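5-formaminoimidazole-4-carboxamide-1-(beta)-D-ribofuranosyl 5'-monophosphate synthetase (Methanocaldococcus jannaschii, PDB 2R7L) catalyses the ATP- and formate-dependent, folate-independent formylation of AICAR to FAICAR in de novo purine biosynthesis, working as a homohexamer of the ATP-grasp superfamily. Local coordinates at residues Ile46-Arg51 against Asp68-Ile73; Tyr213-Lys217 against Leu353-Ile359; Met1-Ile7 against Glu105-Pro111. Residues are numbered along the deposited sequence.

Interaction 1: Ile46-Arg51 against Asp68-Ile73; sequences ITMKGR and DNFSDI
Two loops that follow adjacent strands of a parallel sheet meet here round one phenylalanine, F70. The segment I46-R51 finishes strand 43-47 in extended conformation and then folds into a type II β turn from M48 to R51, closed by R51 N to M48 O at 3.1 Å; G50, at phi 93°, takes the turn position that a β-carbon would crowd. The segment D68-I73 leaves strand 63-66 and enters a 3-10 turn at F70. CA atoms approach most closely at M48-D68 (6.3 Å) and I46-I73 (7.8 Å). F70, the residue most covered, uses an m chi1 to swing its ring across to the backbone and side chains of T47 and M48. M48, with chi1 p, chi2 t and chi3 m, lays SD over one ring face, 4.0 Å from the F70 centroid and 22° off the normal, a Met-aromatic contact. The backbone of T47 meets the ring edge, C to F70 CE2 being 3.6 Å. Deeper in, I46 CG2 touches I73 CG2 at 3.7 Å. R51 brings NH1 to 3.4 Å from F70 CE1, while the same nitrogen is hydrogen-bonded to Y98. The R51 side chain lies about 5 Å from bound AICAR, so R51 places the turn after strand 43-47 beside the substrate site, at the C-terminal ends of the strands of a Rossmann-like parallel sheet.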
loop_
_atom_site.group_PDB
_atom_site.type_symbol
_atom_site.label_atom_id
_atom_site.label_comp_id
_atom_site.label_asym_id
_atom_site.label_seq_id
_atom_site.Cartn_x
_atom_site.Cartn_y
_atom_site.Cartn_z
ATOM N N ILE A 46 10.674 -20.280 19.876
ATOM C CA ILE A 46 10.701 -21.401 20.811
ATOM C C ILE A 46 9.272 -21.810 21.157
ATOM O O ILE A 46 8.473 -20.988 21.615
ATOM C CB ILE A 46 11.466 -21.064 22.091
ATOM C CG1 ILE A 46 12.829 -20.474 21.747
ATOM C CG2 ILE A 46 11.621 -22.307 22.952
ATOM C CD1 ILE A 46 13.646 -20.088 22.955
ATOM N N THR A 47 8.948 -23.077 20.925
ATOM C CA THR A 47 7.594 -23.564 21.133
ATOM C C THR A 47 7.597 -24.998 21.694
ATOM O O THR A 47 8.646 -25.520 22.063
ATOM C CB THR A 47 6.787 -23.483 19.827
ATOM O OG1 THR A 47 5.421 -23.819 20.079
ATOM C CG2 THR A 47 7.363 -24.434 18.774
ATOM N N MET A 48 6.422 -25.618 21.775
ATOM C CA MET A 48 6.307 -26.980 22.284
ATOM C C MET A 48 5.028 -27.613 21.771
ATOM O O MET A 48 4.130 -26.914 21.303
ATOM C CB MET A 48 6.359 -27.025 23.828
ATOM C CG MET A 48 5.315 -26.170 24.556
ATOM S SD MET A 48 5.259 -26.428 26.357
ATOM C CE MET A 48 4.285 -27.930 26.422
ATOM N N LYS A 49 4.955 -28.938 21.834
ATOM C CA LYS A 49 3.768 -29.642 21.377
ATOM C C LYS A 49 2.574 -29.173 22.197
ATOM O O LYS A 49 2.677 -29.003 23.412
ATOM C CB LYS A 49 3.946 -31.157 21.502
ATOM C CG LYS A 49 5.061 -31.737 20.640
ATOM C CD LYS A 49 4.990 -33.258 20.602
ATOM C CE LYS A 49 6.123 -33.850 19.772
ATOM N NZ LYS A 49 6.069 -35.344 19.711
ATOM N N GLY A 50 1.448 -28.959 21.527
ATOM C CA GLY A 50 0.247 -28.469 22.185
ATOM C C GLY A 50 0.080 -26.956 22.168
ATOM O O GLY A 50 -1.037 -26.456 22.311
ATOM N N ARG A 51 1.184 -26.228 21.995
ATOM C CA ARG A 51 1.157 -24.762 22.015
ATOM C C ARG A 51 1.757 -24.091 20.765
ATOM O O ARG A 51 2.090 -22.901 20.791
ATOM C CB ARG A 51 1.870 -24.248 23.266
ATOM C CG ARG A 51 1.201 -24.669 24.577
ATOM C CD ARG A 51 1.837 -23.986 25.774
ATOM N NE ARG A 51 1.595 -22.542 25.795
ATOM C CZ ARG A 51 1.918 -21.745 26.811
ATOM N NH1 ARG A 51 2.490 -22.255 27.897
ATOM N NH2 ARG A 51 1.666 -20.444 26.750
ATOM N N ASP A 68 10.694 -29.564 25.493
ATOM C CA ASP A 68 9.775 -30.470 26.179
ATOM C C ASP A 68 8.776 -29.687 27.025
ATOM O O ASP A 68 7.580 -29.985 27.037
ATOM C CB ASP A 68 10.548 -31.467 27.046
ATOM C CG ASP A 68 11.120 -32.618 26.236
ATOM O OD1 ASP A 68 12.273 -33.018 26.509
ATOM O OD2 ASP A 68 10.421 -33.116 25.324
ATOM N N ASN A 69 9.292 -28.681 27.722
ATOM C CA ASN A 69 8.500 -27.750 28.511
ATOM C C ASN A 69 9.208 -26.411 28.437
ATOM O O ASN A 69 10.438 -26.372 28.341
ATOM C CB ASN A 69 8.426 -28.207 29.974
ATOM C CG ASN A 69 7.623 -29.486 30.149
ATOM O OD1 ASN A 69 6.393 -29.481 30.058
ATOM N ND2 ASN A 69 8.318 -30.592 30.409
ATOM N N PHE A 70 8.451 -25.315 28.490
ATOM C CA PHE A 70 9.048 -23.991 28.321
ATOM C C PHE A 70 10.128 -23.720 29.356
ATOM O O PHE A 70 10.915 -22.783 29.218
ATOM C CB PHE A 70 7.996 -22.875 28.361
ATOM C CG PHE A 70 7.173 -22.758 27.105
ATOM C CD1 PHE A 70 6.047 -21.950 27.076
ATOM C CD2 PHE A 70 7.509 -23.466 25.960
ATOM C CE1 PHE A 70 5.281 -21.837 25.926
ATOM C CE2 PHE A 70 6.744 -23.356 24.807
ATOM C CZ PHE A 70 5.630 -22.544 24.791
ATOM N N SER A 71 10.167 -24.539 30.400
ATOM C CA SER A 71 11.176 -24.367 31.433
ATOM C C SER A 71 12.570 -24.684 30.889
ATOM O O SER A 71 13.573 -24.189 31.405
ATOM C CB SER A 71 10.854 -25.241 32.643
ATOM O OG SER A 71 11.392 -24.666 33.819
ATOM N N ASP A 72 12.621 -25.490 29.831
ATOM C CA ASP A 72 13.886 -25.934 29.243
ATOM C C ASP A 72 14.668 -24.831 28.533
ATOM O O ASP A 72 15.855 -24.993 28.253
ATOM C CB ASP A 72 13.645 -27.093 28.277
ATOM C CG ASP A 72 13.075 -28.309 28.965
ATOM O OD1 ASP A 72 13.356 -28.497 30.166
ATOM O OD2 ASP A 72 12.345 -29.080 28.309
ATOM N N ILE A 73 14.010 -23.712 28.247
ATOM C CA ILE A 73 14.633 -22.646 27.466
ATOM C C ILE A 73 15.856 -22.036 28.149
ATOM O O ILE A 73 16.586 -21.242 27.548
ATOM C CB ILE A 73 13.620 -21.548 27.094
ATOM C CG1 ILE A 73 13.289 -20.679 28.307
ATOM C CG2 ILE A 73 12.367 -22.180 26.524
ATOM C CD1 ILE A 73 12.197 -19.658 28.046
#

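Interaction 2: Tyr213-Lys217 against Leu353-Ile359; sequences YSPLK and LDMIDKI
A β-hairpin turn packed against the chain's C-terminal tail is the arrangement here: the turn joins antiparallel strands 205-214 and 219-230 of the ATP-grasp part of the enzyme, and the tail is the one that follows helix 339-353. The turn opens with an ST motif, in which S214 OG accepts from K217 N at 3.0 Å, and residues P215-K217 adopt helical backbone angles. On the other side the helix closes in a Schellman motif, D354 having positive phi (58°) and psi 58°; M355 (phi -141°, psi 35°) breaks from helical angles, and I356-K358 then curl in helical conformation, with K358 N bonded to M355 O at 3.0 Å. The backbones come nearest at P215-K358, CA to CA 6.2 Å.

Two side chains of the turn do most of the work. P215 points at the tail and rests CG on K358 O (3.5 Å) and on I359 CG2 (3.9 Å). L216, chi1 m and chi2 t, leaves its backbone sideways but reaches across with both methyls: CD2 lies 4.0 Å from K358 CD, 4.2 Å from M355 CB and 4.2 Å from I359 CG2, and CD1 lies 4.3 Å from L353 CD1. K358 thus contributes its aliphatic stem, chi1 m with chi2 and chi3 t.

Helix 339-353 flanks the turn: S214 OG is hydrogen-bonded to E346, on which P215 and L216 also pack, and L216 touches M349 as well. L216 further meets L353 of a neighbouring subunit, while I356 lies against helix 4-11.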
loop_
_atom_site.group_PDB
_atom_site.type_symbol
_atom_site.label_atom_id
_atom_site.label_comp_id
_atom_site.label_asym_id
_atom_site.label_seq_id
_atom_site.Cartn_x
_atom_site.Cartn_y
_atom_site.Cartn_z
ATOM N N TYR A 213 11.594 3.754 23.922
ATOM C CA TYR A 213 12.780 4.607 23.961
ATOM C C TYR A 213 13.787 4.123 22.927
ATOM O O TYR A 213 14.259 2.986 22.982
ATOM C CB TYR A 213 13.457 4.649 25.339
ATOM C CG TYR A 213 14.736 5.475 25.299
ATOM C CD1 TYR A 213 14.685 6.856 25.202
ATOM C CD2 TYR A 213 15.986 4.869 25.308
ATOM C CE1 TYR A 213 15.855 7.618 25.141
ATOM C CE2 TYR A 213 17.149 5.620 25.245
ATOM C CZ TYR A 213 17.075 6.988 25.163
ATOM O OH TYR A 213 18.241 7.733 25.103
ATOM N N SER A 214 14.102 4.996 21.984
ATOM C CA SER A 214 15.094 4.690 20.977
ATOM C C SER A 214 16.438 5.253 21.410
ATOM O O SER A 214 16.611 6.468 21.431
ATOM C CB SER A 214 14.695 5.320 19.646
ATOM O OG SER A 214 15.777 5.243 18.739
ATOM N N PRO A 215 17.389 4.372 21.745
ATOM C CA PRO A 215 18.743 4.772 22.125
ATOM C C PRO A 215 19.478 5.390 20.937
ATOM O O PRO A 215 20.339 6.253 21.124
ATOM C CB PRO A 215 19.419 3.451 22.526
ATOM C CG PRO A 215 18.352 2.425 22.564
ATOM C CD PRO A 215 17.207 2.913 21.753
ATOM N N LEU A 216 19.131 4.954 19.725
ATOM C CA LEU A 216 19.727 5.511 18.510
ATOM C C LEU A 216 19.297 6.956 18.309
ATOM O O LEU A 216 20.103 7.802 17.929
ATOM C CB LEU A 216 19.360 4.686 17.279
ATOM C CG LEU A 216 19.477 3.163 17.342
ATOM C CD1 LEU A 216 19.227 2.571 15.967
ATOM C CD2 LEU A 216 20.818 2.712 17.884
ATOM N N LYS A 217 18.024 7.243 18.561
ATOM C CA LYS A 217 17.507 8.602 18.370
ATOM C C LYS A 217 17.482 9.422 19.658
ATOM O O LYS A 217 17.219 10.624 19.622
ATOM C CB LYS A 217 16.099 8.566 17.772
ATOM C CG LYS A 217 16.030 7.989 16.368
ATOM C CD LYS A 217 14.692 8.292 15.722
ATOM C CE LYS A 217 13.562 7.520 16.382
ATOM N NZ LYS A 217 12.270 7.701 15.652
ATOM N N LEU A 353 23.917 0.705 11.255
ATOM C CA LEU A 353 24.727 1.845 11.682
ATOM C C LEU A 353 25.900 1.398 12.542
ATOM O O LEU A 353 26.671 2.223 13.025
ATOM C CB LEU A 353 23.886 2.868 12.451
ATOM C CG LEU A 353 22.679 3.513 11.768
ATOM C CD1 LEU A 353 21.735 4.059 12.813
ATOM C CD2 LEU A 353 23.104 4.608 10.814
ATOM N N ASP A 354 26.029 0.088 12.724
ATOM C CA ASP A 354 27.079 -0.481 13.563
ATOM C C ASP A 354 26.981 0.077 14.990
ATOM O O ASP A 354 27.920 0.695 15.505
ATOM C CB ASP A 354 28.459 -0.211 12.957
ATOM C CG ASP A 354 29.501 -1.210 13.415
ATOM O OD1 ASP A 354 29.156 -2.400 13.572
ATOM O OD2 ASP A 354 30.668 -0.806 13.611
ATOM N N MET A 355 25.820 -0.135 15.607
ATOM C CA MET A 355 25.523 0.373 16.941
ATOM C C MET A 355 24.737 -0.668 17.702
ATOM O O MET A 355 23.863 -0.336 18.501
ATOM C CB MET A 355 24.702 1.654 16.862
ATOM C CG MET A 355 25.468 2.846 16.348
ATOM S SD MET A 355 24.396 4.269 16.147
ATOM C CE MET A 355 25.605 5.540 15.843
ATOM N N ILE A 356 25.043 -1.932 17.449
ATOM C CA ILE A 356 24.341 -3.007 18.110
ATOM C C ILE A 356 24.559 -2.914 19.618
ATOM O O ILE A 356 23.799 -3.482 20.401
ATOM C CB ILE A 356 24.813 -4.372 17.601
ATOM C CG1 ILE A 356 23.673 -5.385 17.687
ATOM C CG2 ILE A 356 26.049 -4.832 18.363
ATOM C CD1 ILE A 356 22.427 -4.934 16.952
ATOM N N ASP A 357 25.588 -2.172 20.016
ATOM C CA ASP A 357 25.954 -2.063 21.417
ATOM C C ASP A 357 25.038 -1.095 22.166
ATOM O O ASP A 357 25.028 -1.063 23.394
ATOM C CB ASP A 357 27.423 -1.647 21.560
ATOM C CG ASP A 357 27.688 -0.242 21.055
ATOM O OD1 ASP A 357 27.104 0.151 20.022
ATOM O OD2 ASP A 357 28.490 0.472 21.689
ATOM N N LYS A 358 24.265 -0.307 21.430
ATOM C CA LYS A 358 23.324 0.605 22.062
ATOM C C LYS A 358 22.005 -0.087 22.433
ATOM O O LYS A 358 21.178 0.489 23.134
ATOM C CB LYS A 358 23.052 1.818 21.167
ATOM C CG LYS A 358 24.175 2.850 21.132
ATOM C CD LYS A 358 23.839 3.974 20.161
ATOM C CE LYS A 358 24.834 5.122 20.237
ATOM N NZ LYS A 358 24.549 6.039 21.377
ATOM N N ILE A 359 21.811 -1.321 21.979
ATOM C CA ILE A 359 20.499 -1.952 22.110
ATOM C C ILE A 359 20.514 -3.376 22.636
ATOM O O ILE A 359 19.461 -3.917 22.971
ATOM C CB ILE A 359 19.694 -1.935 20.769
ATOM C CG1 ILE A 359 20.382 -2.786 19.702
ATOM C CG2 ILE A 359 19.490 -0.516 20.266
ATOM C CD1 ILE A 359 19.426 -3.380 18.690
#

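Interaction 3: Met1-Ile7 against Glu105-Pro111; sequences MISKDEI and ENSFLVP
Polar contacts between the N-terminus and the end of helix 101-106 are weak and converge on one acceptor: E105 O receives M1 N at 3.5 Å and I2 N at 3.3 Å, the latter at an angle of only 126°. They accompany a register in which CA atoms are closest at I2-N106 (4.6 Å) and I7-P111 (5.7 Å).

Van der Waals packing centres on I2 and I7. I2, chi1 m and chi2 t, points at the other segment. The apolar side-chain contacts are I2 CD1 to L109 CD2 (3.8 Å) and I7 CG2 to P111 CB (4.3 Å). Against backbone, I2 CG1 lies 3.5 Å from N106 CA, and I7, both chi m, sets CD1 3.7 Å from V110 O. M1 covers N106, CB to CB 3.4 Å.

Local capping and turn bonds shape the two segments. S3 is the N-cap of helix 4-11, its OG accepting from D5 N at 3.3 Å, and a weak S3 N to E6 OE2 bond, also 3.3 Å, completes a capping box. L109 centres an inverse γ turn.

The chemistry implies a seam joined mainly by isoleucine side chains lying on the main chain and side chains of 105-111, with two weak main-chain bonds at the terminus adding little directional polar bonding.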
loop_
_atom_site.group_PDB
_atom_site.type_symbol
_atom_site.label_atom_id
_atom_site.label_comp_id
_atom_site.label_asym_id
_atom_site.label_seq_id
_atom_site.Cartn_x
_atom_site.Cartn_y
_atom_site.Cartn_z
ATOM N N MET A 1 25.083 -11.261 36.916
ATOM C CA MET A 1 26.541 -11.393 36.633
ATOM C C MET A 1 26.879 -11.090 35.171
ATOM O O MET A 1 27.761 -10.274 34.898
ATOM C CB MET A 1 27.055 -12.785 37.028
ATOM C CG MET A 1 27.270 -12.974 38.531
ATOM S SD MET A 1 27.956 -14.589 38.987
ATOM C CE MET A 1 26.555 -15.675 38.714
ATOM N N ILE A 2 26.172 -11.739 34.244
ATOM C CA ILE A 2 26.436 -11.597 32.800
ATOM C C ILE A 2 26.847 -10.183 32.396
ATOM O O ILE A 2 26.118 -9.216 32.627
ATOM C CB ILE A 2 25.246 -12.050 31.937
ATOM C CG1 ILE A 2 25.257 -13.570 31.782
ATOM C CG2 ILE A 2 25.319 -11.417 30.558
ATOM C CD1 ILE A 2 24.038 -14.124 31.075
ATOM N N SER A 3 28.029 -10.082 31.797
ATOM C CA SER A 3 28.591 -8.801 31.410
ATOM C C SER A 3 28.086 -8.381 30.035
ATOM O O SER A 3 27.572 -9.201 29.271
ATOM C CB SER A 3 30.119 -8.881 31.396
ATOM O OG SER A 3 30.696 -7.601 31.198
ATOM N N LYS A 4 28.230 -7.095 29.734
ATOM C CA LYS A 4 27.940 -6.589 28.404
ATOM C C LYS A 4 29.028 -7.064 27.445
ATOM O O LYS A 4 28.769 -7.286 26.262
ATOM C CB LYS A 4 27.861 -5.061 28.410
ATOM C CG LYS A 4 27.386 -4.472 27.090
ATOM C CD LYS A 4 27.085 -2.990 27.211
ATOM C CE LYS A 4 26.316 -2.492 25.997
ATOM N NZ LYS A 4 25.804 -1.107 26.205
ATOM N N ASP A 5 30.243 -7.226 27.966
ATOM C CA ASP A 5 31.365 -7.720 27.175
ATOM C C ASP A 5 31.199 -9.196 26.839
ATOM O O ASP A 5 31.501 -9.618 25.728
ATOM C CB ASP A 5 32.689 -7.478 27.900
ATOM C CG ASP A 5 33.023 -6.004 28.019
ATOM O OD1 ASP A 5 32.675 -5.241 27.092
ATOM O OD2 ASP A 5 33.633 -5.608 29.035
ATOM N N GLU A 6 30.710 -9.975 27.796
ATOM C CA GLU A 6 30.392 -11.373 27.537
ATOM C C GLU A 6 29.397 -11.488 26.387
ATOM O O GLU A 6 29.438 -12.446 25.616
ATOM C CB GLU A 6 29.791 -12.039 28.773
ATOM C CG GLU A 6 30.754 -12.271 29.920
ATOM C CD GLU A 6 30.097 -13.004 31.078
ATOM O OE1 GLU A 6 29.453 -14.051 30.841
ATOM O OE2 GLU A 6 30.228 -12.534 32.229
ATOM N N ILE A 7 28.496 -10.514 26.284
ATOM C CA ILE A 7 27.440 -10.566 25.277
ATOM C C ILE A 7 27.918 -10.028 23.931
ATOM O O ILE A 7 27.686 -10.650 22.893
ATOM C CB ILE A 7 26.150 -9.846 25.749
ATOM C CG1 ILE A 7 25.370 -10.746 26.711
ATOM C CG2 ILE A 7 25.261 -9.479 24.566
ATOM C CD1 ILE A 7 24.962 -12.081 26.114
ATOM N N GLU A 105 19.518 -13.228 34.254
ATOM C CA GLU A 105 20.504 -12.206 34.615
ATOM C C GLU A 105 21.949 -12.693 34.527
ATOM O O GLU A 105 22.860 -11.882 34.346
ATOM C CB GLU A 105 20.234 -11.645 36.016
ATOM C CG GLU A 105 18.885 -10.962 36.182
ATOM C CD GLU A 105 18.797 -9.640 35.448
ATOM O OE1 GLU A 105 19.803 -8.903 35.419
ATOM O OE2 GLU A 105 17.715 -9.333 34.904
ATOM N N ASN A 106 22.162 -14.003 34.657
ATOM C CA ASN A 106 23.527 -14.541 34.695
ATOM C C ASN A 106 23.740 -15.989 34.217
ATOM O O ASN A 106 24.805 -16.564 34.430
ATOM C CB ASN A 106 24.152 -14.335 36.084
ATOM C CG ASN A 106 23.160 -14.547 37.217
ATOM O OD1 ASN A 106 22.531 -15.601 37.326
ATOM N ND2 ASN A 106 23.030 -13.541 38.080
ATOM N N SER A 107 22.746 -16.569 33.557
ATOM C CA SER A 107 22.876 -17.929 33.040
ATOM C C SER A 107 22.465 -18.034 31.564
ATOM O O SER A 107 22.724 -19.047 30.912
ATOM C CB SER A 107 22.059 -18.895 33.900
ATOM O OG SER A 107 21.865 -20.145 33.259
ATOM N N PHE A 108 21.830 -16.986 31.039
ATOM C CA PHE A 108 21.315 -17.007 29.663
ATOM C C PHE A 108 22.259 -16.286 28.702
ATOM O O PHE A 108 22.145 -15.081 28.495
ATOM C CB PHE A 108 19.910 -16.392 29.594
ATOM C CG PHE A 108 19.159 -16.746 28.345
ATOM C CD1 PHE A 108 18.918 -15.794 27.369
ATOM C CD2 PHE A 108 18.707 -18.035 28.142
ATOM C CE1 PHE A 108 18.230 -16.123 26.213
ATOM C CE2 PHE A 108 18.019 -18.368 26.985
ATOM C CZ PHE A 108 17.781 -17.412 26.025
ATOM N N LEU A 109 23.192 -17.035 28.119
ATOM C CA LEU A 109 24.226 -16.449 27.269
ATOM C C LEU A 109 23.787 -16.326 25.810
ATOM O O LEU A 109 24.273 -17.049 24.939
ATOM C CB LEU A 109 25.523 -17.257 27.374
ATOM C CG LEU A 109 26.221 -17.246 28.736
ATOM C CD1 LEU A 109 27.350 -18.266 28.764
ATOM C CD2 LEU A 109 26.736 -15.852 29.062
ATOM N N VAL A 110 22.856 -15.411 25.558
ATOM C CA VAL A 110 22.378 -15.123 24.212
ATOM C C VAL A 110 22.096 -13.635 24.147
ATOM O O VAL A 110 21.504 -13.085 25.068
ATOM C CB VAL A 110 21.090 -15.898 23.884
ATOM C CG1 VAL A 110 20.771 -15.814 22.387
ATOM C CG2 VAL A 110 21.219 -17.345 24.311
ATOM N N PRO A 111 22.551 -12.966 23.073
ATOM C CA PRO A 111 22.283 -11.540 22.936
ATOM C C PRO A 111 20.792 -11.264 23.104
ATOM O O PRO A 111 19.963 -12.060 22.665
ATOM C CB PRO A 111 22.736 -11.241 21.507
ATOM C CG PRO A 111 23.797 -12.244 21.246
ATOM C CD PRO A 111 23.346 -13.488 21.948
#

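How the interactions relate
All three contacts lie about equally far from the chain centre, and each mixes buried with exposed residues: 4 of 8, 3 of 6 and 6 of 11 touching residues are buried in interactions 1, 2 and 3. Interaction 1 combines a Met-aromatic contact with aliphatic packing and lies near the substrate. Interaction 2 relies on aliphatic groups, and interaction 3 adds weak main-chain bonds; both are away from the annotated sites. They share helix 4-11, which starts in segment 1-7 and on which I356 packs, and K4 NZ reaches D357 O at 2.9 Å. Interaction 1, nested within the loop closed by interaction 3, touches it, I73 O lying 3.3 Å from F108 CE2.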